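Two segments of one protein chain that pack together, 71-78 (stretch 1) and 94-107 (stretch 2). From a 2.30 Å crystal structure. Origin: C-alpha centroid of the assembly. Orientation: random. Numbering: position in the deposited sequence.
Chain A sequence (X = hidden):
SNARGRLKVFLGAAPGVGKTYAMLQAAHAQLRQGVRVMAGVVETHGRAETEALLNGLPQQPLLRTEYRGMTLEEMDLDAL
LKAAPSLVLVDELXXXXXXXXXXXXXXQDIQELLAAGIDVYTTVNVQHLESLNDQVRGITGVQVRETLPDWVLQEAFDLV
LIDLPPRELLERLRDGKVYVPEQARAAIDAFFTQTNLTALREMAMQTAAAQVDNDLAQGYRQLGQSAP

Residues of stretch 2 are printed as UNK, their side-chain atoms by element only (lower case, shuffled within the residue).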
ATOM      1  N   THR A  71       3.232 -14.553 -13.800  1.00 33.88           N
ATOM      2  CA  THR A  71       1.863 -14.059 -13.870  1.00 33.30           C
ATOM      3  C   THR A  71       1.787 -12.795 -13.035  1.00 32.44           C
ATOM      4  O   THR A  71       1.917 -12.855 -11.818  1.00 32.71           O
ATOM      5  CB  THR A  71       0.861 -15.098 -13.336  1.00 33.70           C
ATOM      6  OG1 THR A  71       0.909 -16.269 -14.159  1.00 33.48           O
ATOM      7  CG2 THR A  71      -0.567 -14.538 -13.335  1.00 34.07           C
ATOM      8  N   LEU A  72       1.614 -11.662 -13.719  1.00 31.53           N
ATOM      9  CA  LEU A  72       1.464 -10.341 -13.123  1.00 30.57           C
ATOM     10  C   LEU A  72      -0.029 -10.019 -12.986  1.00 30.57           C
ATOM     11  O   LEU A  72      -0.799 -10.407 -13.832  1.00 30.20           O
ATOM     12  CB  LEU A  72       2.155  -9.289 -14.003  1.00 30.32           C
ATOM     13  CG  LEU A  72       3.678  -9.434 -14.226  1.00 28.23           C
ATOM     14  CD1 LEU A  72       4.300  -8.212 -14.904  1.00 21.16           C
ATOM     15  CD2 LEU A  72       4.367  -9.715 -12.894  1.00 25.79           C
ATOM     16  N   GLU A  73      -0.418  -9.364 -11.883  1.00 30.66           N
ATOM     17  CA  GLU A  73      -1.809  -8.962 -11.593  1.00 30.39           C
ATOM     18  C   GLU A  73      -1.846  -7.448 -11.442  1.00 29.18           C
ATOM     19  O   GLU A  73      -0.981  -6.869 -10.790  1.00 29.97           O
ATOM     20  CB  GLU A  73      -2.317  -9.584 -10.291  1.00 30.51           C
ATOM     21  CG  GLU A  73      -2.254 -11.101 -10.196  1.00 31.53           C
ATOM     22  CD  GLU A  73      -2.415 -11.577  -8.770  1.00 33.36           C
ATOM     23  OE1 GLU A  73      -1.829 -10.949  -7.852  1.00 37.03           O
ATOM     24  OE2 GLU A  73      -3.156 -12.567  -8.535  1.00 38.51           O
ATOM     25  N   GLU A  74      -2.814  -6.799 -12.079  1.00 27.90           N
ATOM     26  CA  GLU A  74      -3.062  -5.388 -11.866  1.00 26.73           C
ATOM     27  C   GLU A  74      -4.531  -5.173 -11.588  1.00 26.01           C
ATOM     28  O   GLU A  74      -5.384  -5.936 -12.031  1.00 25.22           O
ATOM     29  CB  GLU A  74      -2.757  -4.547 -13.123  1.00 26.57           C
ATOM     30  CG  GLU A  74      -1.371  -4.009 -13.311  1.00 26.27           C
ATOM     31  CD  GLU A  74      -0.681  -3.611 -12.061  1.00 25.05           C
ATOM     32  OE1 GLU A  74      -1.332  -2.988 -11.200  1.00 29.29           O
ATOM     33  OE2 GLU A  74       0.528  -3.894 -11.961  1.00 22.04           O
HETATM   34  N   MSE A  75      -4.789  -4.083 -10.880  1.00 25.37           N
HETATM   35  CA  MSE A  75      -6.085  -3.513 -10.754  1.00 25.59           C
HETATM   36  C   MSE A  75      -6.696  -3.266 -12.150  1.00 24.15           C
HETATM   37  O   MSE A  75      -6.010  -2.781 -13.097  1.00 22.99           O
HETATM   38  CB  MSE A  75      -5.941  -2.211 -10.015  1.00 25.36           C
HETATM   39  CG  MSE A  75      -7.186  -1.511  -9.762  1.00 27.08           C
HETATM   40 SE   MSE A  75      -6.841   0.235  -8.990  0.65 30.03          SE
HETATM   41  CE  MSE A  75      -5.819   1.007 -10.363  1.00 28.70           C
ATOM     42  N   ASP A  76      -7.968  -3.639 -12.267  1.00 22.19           N
ATOM     43  CA  ASP A  76      -8.712  -3.415 -13.476  1.00 20.97           C
ATOM     44  C   ASP A  76      -9.306  -2.013 -13.460  1.00 20.02           C
ATOM     45  O   ASP A  76     -10.474  -1.818 -13.198  1.00 20.36           O
ATOM     46  CB  ASP A  76      -9.780  -4.476 -13.637  1.00 20.64           C
ATOM     47  CG  ASP A  76     -10.410  -4.463 -14.995  1.00 19.99           C
ATOM     48  OD1 ASP A  76     -10.111  -3.574 -15.815  1.00 20.84           O
ATOM     49  OD2 ASP A  76     -11.197  -5.375 -15.256  1.00 18.89           O
ATOM     50  N   LEU A  77      -8.466  -1.044 -13.784  1.00 19.52           N
ATOM     51  CA  LEU A  77      -8.797   0.366 -13.742  1.00 19.28           C
ATOM     52  C   LEU A  77     -10.024   0.709 -14.610  1.00 19.90           C
ATOM     53  O   LEU A  77     -10.929   1.439 -14.180  1.00 20.18           O
ATOM     54  CB  LEU A  77      -7.574   1.159 -14.217  1.00 19.19           C
ATOM     55  CG  LEU A  77      -7.628   2.696 -14.240  1.00 19.71           C
ATOM     56  CD1 LEU A  77      -7.957   3.271 -12.840  1.00 19.70           C
ATOM     57  CD2 LEU A  77      -6.279   3.259 -14.805  1.00 18.62           C
ATOM     58  N   ASP A  78     -10.019   0.182 -15.829  1.00 19.50           N
ATOM     59  CA  ASP A  78     -11.085   0.374 -16.788  1.00 20.14           C
ATOM     60  C   ASP A  78     -12.415  -0.108 -16.247  1.00 19.41           C
ATOM     61  O   ASP A  78     -13.373   0.564 -16.374  1.00 19.99           O
ATOM     62  CB  ASP A  78     -10.794  -0.396 -18.088  1.00 20.60           C
ATOM     63  CG  ASP A  78      -9.733   0.262 -18.938  1.00 22.38           C
ATOM     64  OD1 ASP A  78      -8.951   1.052 -18.377  1.00 26.62           O
ATOM     65  OD2 ASP A  78      -9.676  -0.011 -20.172  1.00 27.46           O
ATOM     66  N   UNK A  94       2.990   3.238  -4.154  1.00 15.19           N
ATOM     67  CA  UNK A  94       4.257   3.286  -4.928  1.00 15.52           C
ATOM     68  C   UNK A  94       4.468   2.202  -6.014  1.00 15.41           C
ATOM     69  O   UNK A  94       5.451   2.244  -6.720  1.00 16.26           O
ATOM     70  c   UNK A  94       5.455   3.279  -3.972  1.00 15.01           C
ATOM     71  N   UNK A  95       3.552   1.263  -6.153  1.00 15.31           N
ATOM     72  CA  UNK A  95       3.640   0.230  -7.172  1.00 15.94           C
ATOM     73  C   UNK A  95       3.879   0.726  -8.598  1.00 17.00           C
ATOM     74  O   UNK A  95       3.218   1.660  -9.102  1.00 17.39           O
ATOM     75  c   UNK A  95       2.603  -3.850  -8.692  1.00 13.43           C
ATOM     76  c   UNK A  95       2.361  -0.589  -7.109  1.00 15.85           C
ATOM     77  n   UNK A  95       2.889  -2.980  -7.736  1.00 16.75           N
ATOM     78  c   UNK A  95       1.625  -1.953  -9.184  1.00 13.74           C
ATOM     79  c   UNK A  95       2.305  -1.766  -8.034  1.00 14.94           C
ATOM     80  n   UNK A  95       1.844  -3.245  -9.584  1.00 16.00           N
ATOM     81  N   UNK A  96       4.827   0.075  -9.251  1.00 18.06           N
ATOM     82  CA  UNK A  96       5.089   0.261 -10.676  1.00 18.19           C
ATOM     83  C   UNK A  96       4.296  -0.812 -11.406  1.00 18.61           C
ATOM     84  O   UNK A  96       4.467  -1.992 -11.124  1.00 19.40           O
ATOM     85  c   UNK A  96       6.609   0.153 -10.968  1.00 18.52           C
ATOM     86  o   UNK A  96       7.264   1.283 -10.379  1.00 18.34           O
ATOM     87  c   UNK A  96       6.920   0.146 -12.479  1.00 17.88           C
ATOM     88  N   UNK A  97       3.392  -0.396 -12.295  1.00 18.52           N
ATOM     89  CA  UNK A  97       2.451  -1.305 -12.939  1.00 18.08           C
ATOM     90  C   UNK A  97       3.108  -2.284 -13.923  1.00 18.01           C
ATOM     91  O   UNK A  97       4.165  -2.030 -14.442  1.00 18.13           O
ATOM     92  n   UNK A  97      -0.216   1.278 -13.329  1.00 17.01           N
ATOM     93  c   UNK A  97       1.356  -0.524 -13.691  1.00 18.52           C
ATOM     94  o   UNK A  97       0.334  -0.015 -11.588  1.00 21.12           O
ATOM     95  c   UNK A  97       0.445   0.272 -12.773  1.00 18.64           C
ATOM     96  N   UNK A  98       2.406  -3.381 -14.171  1.00 18.13           N
ATOM     97  CA  UNK A  98       2.779  -4.444 -15.070  1.00 18.11           C
ATOM     98  C   UNK A  98       2.924  -3.877 -16.453  1.00 19.21           C
ATOM     99  O   UNK A  98       2.133  -3.002 -16.831  1.00 20.23           O
ATOM    100  c   UNK A  98       1.661  -5.559 -15.053  1.00 17.58           C
ATOM    101  N   UNK A  99       3.917  -4.373 -17.231  1.00 20.09           N
ATOM    102  CA  UNK A  99       4.092  -3.876 -18.601  1.00 20.34           C
ATOM    103  C   UNK A  99       2.804  -3.929 -19.431  1.00 20.58           C
ATOM    104  O   UNK A  99       2.024  -4.864 -19.302  1.00 20.31           O
ATOM    105  c   UNK A  99       4.891  -5.447 -16.913  1.00 19.44           C
ATOM    106  c   UNK A  99       5.948  -5.299 -17.984  1.00 20.29           C
ATOM    107  c   UNK A  99       5.173  -4.827 -19.186  1.00 20.60           C
ATOM    108  N   UNK A 100       2.593  -2.920 -20.277  1.00 21.46           N
ATOM    109  CA  UNK A 100       1.377  -2.840 -21.086  1.00 22.09           C
ATOM    110  C   UNK A 100       0.237  -2.084 -20.416  1.00 22.57           C
ATOM    111  O   UNK A 100      -0.854  -1.972 -20.980  1.00 22.92           O
ATOM    112  N   UNK A 101       0.481  -1.568 -19.209  1.00 22.70           N
ATOM    113  CA  UNK A 101      -0.526  -0.834 -18.474  1.00 21.58           C
ATOM    114  C   UNK A 101      -0.571   0.559 -19.054  1.00 20.66           C
ATOM    115  O   UNK A 101       0.437   1.087 -19.493  1.00 21.50           O
ATOM    116  o   UNK A 101      -0.253  -2.064 -16.415  1.00 22.77           O
ATOM    117  c   UNK A 101      -0.169  -0.781 -16.993  1.00 22.26           C
ATOM    118  N   UNK A 102      -1.751   1.155 -19.059  1.00 19.80           N
ATOM    119  CA  UNK A 102      -1.933   2.515 -19.535  1.00 18.89           C
ATOM    120  C   UNK A 102      -1.004   3.504 -18.857  1.00 17.63           C
ATOM    121  O   UNK A 102      -0.483   4.378 -19.525  1.00 18.31           O
ATOM    122  c   UNK A 102      -3.749   4.248 -19.867  1.00 20.83           C
ATOM    123  c   UNK A 102      -5.189   4.534 -19.438  1.00 22.67           C
ATOM    124  c   UNK A 102      -3.369   2.922 -19.322  1.00 19.03           C
ATOM    125  c   UNK A 102      -6.227   5.884 -21.231  1.00 27.07           C
ATOM    126  n   UNK A 102      -6.608   7.077 -21.649  1.00 24.57           N
ATOM    127  n   UNK A 102      -5.645   5.769 -20.030  1.00 24.64           N
ATOM    128  n   UNK A 102      -6.422   4.828 -22.015  1.00 29.51           N
ATOM    129  N   UNK A 103      -0.817   3.370 -17.545  1.00 16.54           N
ATOM    130  CA  UNK A 103       0.077   4.207 -16.774  1.00 16.27           C
ATOM    131  C   UNK A 103       1.289   3.416 -16.281  1.00 17.32           C
ATOM    132  O   UNK A 103       1.229   2.199 -16.046  1.00 18.38           O
ATOM    133  c   UNK A 103      -2.199   6.399 -16.768  1.00 13.66           C
ATOM    134  c   UNK A 103      -1.907   5.460 -15.843  1.00 15.57           C
ATOM    135  n   UNK A 103      -3.522   6.693 -16.638  1.00 14.66           N
ATOM    136  c   UNK A 103      -0.630   4.742 -15.545  1.00 16.42           C
ATOM    137  c   UNK A 103      -4.030   5.961 -15.664  1.00 14.60           C
ATOM    138  n   UNK A 103      -3.087   5.174 -15.196  1.00 13.87           N
ATOM    139  N   UNK A 104       2.387   4.137 -16.123  1.00 17.75           N
ATOM    140  CA  UNK A 104       3.618   3.625 -15.531  1.00 17.72           C
ATOM    141  C   UNK A 104       3.424   3.192 -14.076  1.00 17.61           C
ATOM    142  O   UNK A 104       3.890   2.117 -13.661  1.00 17.87           O
ATOM    143  o   UNK A 104       4.936   4.988 -17.038  1.00 18.15           O
ATOM    144  c   UNK A 104       4.715   4.708 -15.641  1.00 17.78           C
ATOM    145  c   UNK A 104       6.063   4.246 -15.002  1.00 18.39           C
ATOM    146  N   UNK A 105       2.709   4.024 -13.319  1.00 16.99           N
ATOM    147  CA  UNK A 105       2.636   3.918 -11.882  1.00 15.73           C
ATOM    148  C   UNK A 105       1.201   3.759 -11.429  1.00 15.64           C
ATOM    149  O   UNK A 105       0.277   4.353 -11.989  1.00 15.85           O
ATOM    150  c   UNK A 105       5.670   4.357 -10.877  1.00 16.37           C
ATOM    151  n   UNK A 105       6.875   3.557  -8.686  1.00 18.40           N
ATOM    152  c   UNK A 105       4.706   5.421 -11.430  1.00 16.14           C
ATOM    153  c   UNK A 105       5.756   4.366  -9.350  1.00 19.83           C
ATOM    154  c   UNK A 105       3.222   5.179 -11.235  1.00 15.27           C
ATOM    155  N   UNK A 106       1.014   2.989 -10.366  1.00 16.03           N
ATOM    156  CA  UNK A 106      -0.303   2.845  -9.743  1.00 15.30           C
ATOM    157  C   UNK A 106      -0.842   4.138  -9.131  1.00 15.54           C
ATOM    158  O   UNK A 106      -2.028   4.314  -9.115  1.00 14.99           O
ATOM    159  c   UNK A 106      -1.588   1.463  -8.038  1.00 15.22           C
ATOM    160  n   UNK A 106      -1.406  -0.988  -7.918  1.00 12.23           N
ATOM    161  c   UNK A 106      -1.433   0.241  -7.135  1.00 14.96           C
ATOM    162  c   UNK A 106      -0.269   1.746  -8.716  1.00 15.47           C
ATOM    163  n   UNK A 106      -1.186  -3.265  -8.217  1.00 12.41           N
ATOM    164  c   UNK A 106      -1.170  -2.192  -7.410  1.00 13.85           C
ATOM    165  n   UNK A 106      -0.931  -2.338  -6.098  1.00 11.83           N
ATOM    166  N   UNK A 107       0.025   5.045  -8.657  1.00 16.15           N
ATOM    167  CA  UNK A 107      -0.424   6.349  -8.191  1.00 16.08           C
ATOM    168  C   UNK A 107      -1.179   7.121  -9.278  1.00 15.93           C
ATOM    169  O   UNK A 107      -2.144   7.784  -8.966  1.00 14.69           O
ATOM    170  c   UNK A 107       3.050   9.052  -9.828  1.00 20.36           C
ATOM    171  c   UNK A 107       1.763   8.904  -9.255  1.00 18.87           C
ATOM    172  c   UNK A 107       3.360  10.080 -10.726  1.00 18.26           C
ATOM    173  c   UNK A 107       2.352  10.956 -11.046  1.00 18.30           C
ATOM    174  n   UNK A 107       3.839   8.063  -9.309  1.00 19.74           N
ATOM    175  c   UNK A 107       3.085   7.279  -8.463  1.00 18.31           C
ATOM    176  c   UNK A 107       0.685   7.188  -7.536  1.00 16.72           C
ATOM    177  c   UNK A 107       1.806   7.744  -8.404  1.00 18.03           C
ATOM    178  c   UNK A 107       0.763   9.825  -9.599  1.00 18.94           C
ATOM    179  c   UNK A 107       1.069  10.843 -10.492  1.00 19.34           C
TER
HETATM  180  O   HOH W   1      -0.850  -6.206  -8.071  1.00 26.58           O
HETATM  181  O   HOH W   2      -2.816  -0.898 -10.490  1.00 18.03           O

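Position 94 carries a single side-chain carbon, far from stretch 1: Ala94, small enough for its buried site. Position 95 has one carbon followed by a five-membered ring of three carbons and two nitrogens, a histidine. His95 meets Glu74 edge-on, its NE2 donating to Glu74 OE2 at 2.8 Å, as an imidazole N-H lying in the ring plane should. At 96 one carbon bears an oxygen and a carbon, hence Thr96, which points away from stretch 1.

Position 97 shows two carbons, the second carrying one oxygen and one nitrogen. This fits Asn97 and excludes a carboxylate: ND2 donates to the backbone O of residue 103 at 3.2 Å, pinning the loop to itself. The lone carbon at 98 points toward stretch 1 and lies 3.7 Å from Leu72 CD1. Ala98 fits this close approach, while its backbone N donates to Glu74 OE2 at 2.9 Å. Three carbons at 99 close a ring onto the backbone nitrogen, making Pro99; its CD touches Leu72 CD1 at 3.5 Å. Position 100 has no side chain and phi/psi of 90/1°, where a CB would jam against the preceding carbonyl O. Gly100 suits this type II turn, which runs from Ala98 to position 101.

One carbon and one oxygen at 101 give Ser101, whose OG donates to Ala98 O at 2.6 Å, fastening the turn. At 102, three carbons, a nitrogen and a carbon with two more nitrogens spell Arg102, extended and exposed. Position 103 again has one carbon followed by a five-membered ring of three carbons and two nitrogens, so it is His103; its CE1 lies 3.6 Å from Leu77 CD2. Position 104, one carbon bearing an oxygen and a carbon, is Thr104, out of reach of stretch 1. At 105 four carbons in a row end in a nitrogen, which makes Lys105; its NZ donates to Ala94 O at 2.8 Å and Thr96 OG1 at 2.9 Å.

Position 106 repeats the guanidinium pattern. Arg106 starts sideways, but its end approaches stretch 1, and NH2 forms a salt bridge with Glu74 OE1 at 3.0 Å. The fused rings at 107, eight carbons and one nitrogen, are Trp107, which turns no surface to stretch 1.

The contact centres on the buried Glu74 carboxylate: OE2 accepts from His95 NE2 and Ala98 N, while OE1 pairs with Arg106. Water 1 links Glu73 O to Arg106 NH2, and water 2 accepts from Arg106 NE at 2.9 Å and lies 2.7 Å from Glu74 OE1. Leu72 packs against Ala98 and Pro99 as the apolar part of the contact, and Leu77 CD2 also meets the His103 ring.

Stretch 2 94-107: AHTNAPGSRHTKRW
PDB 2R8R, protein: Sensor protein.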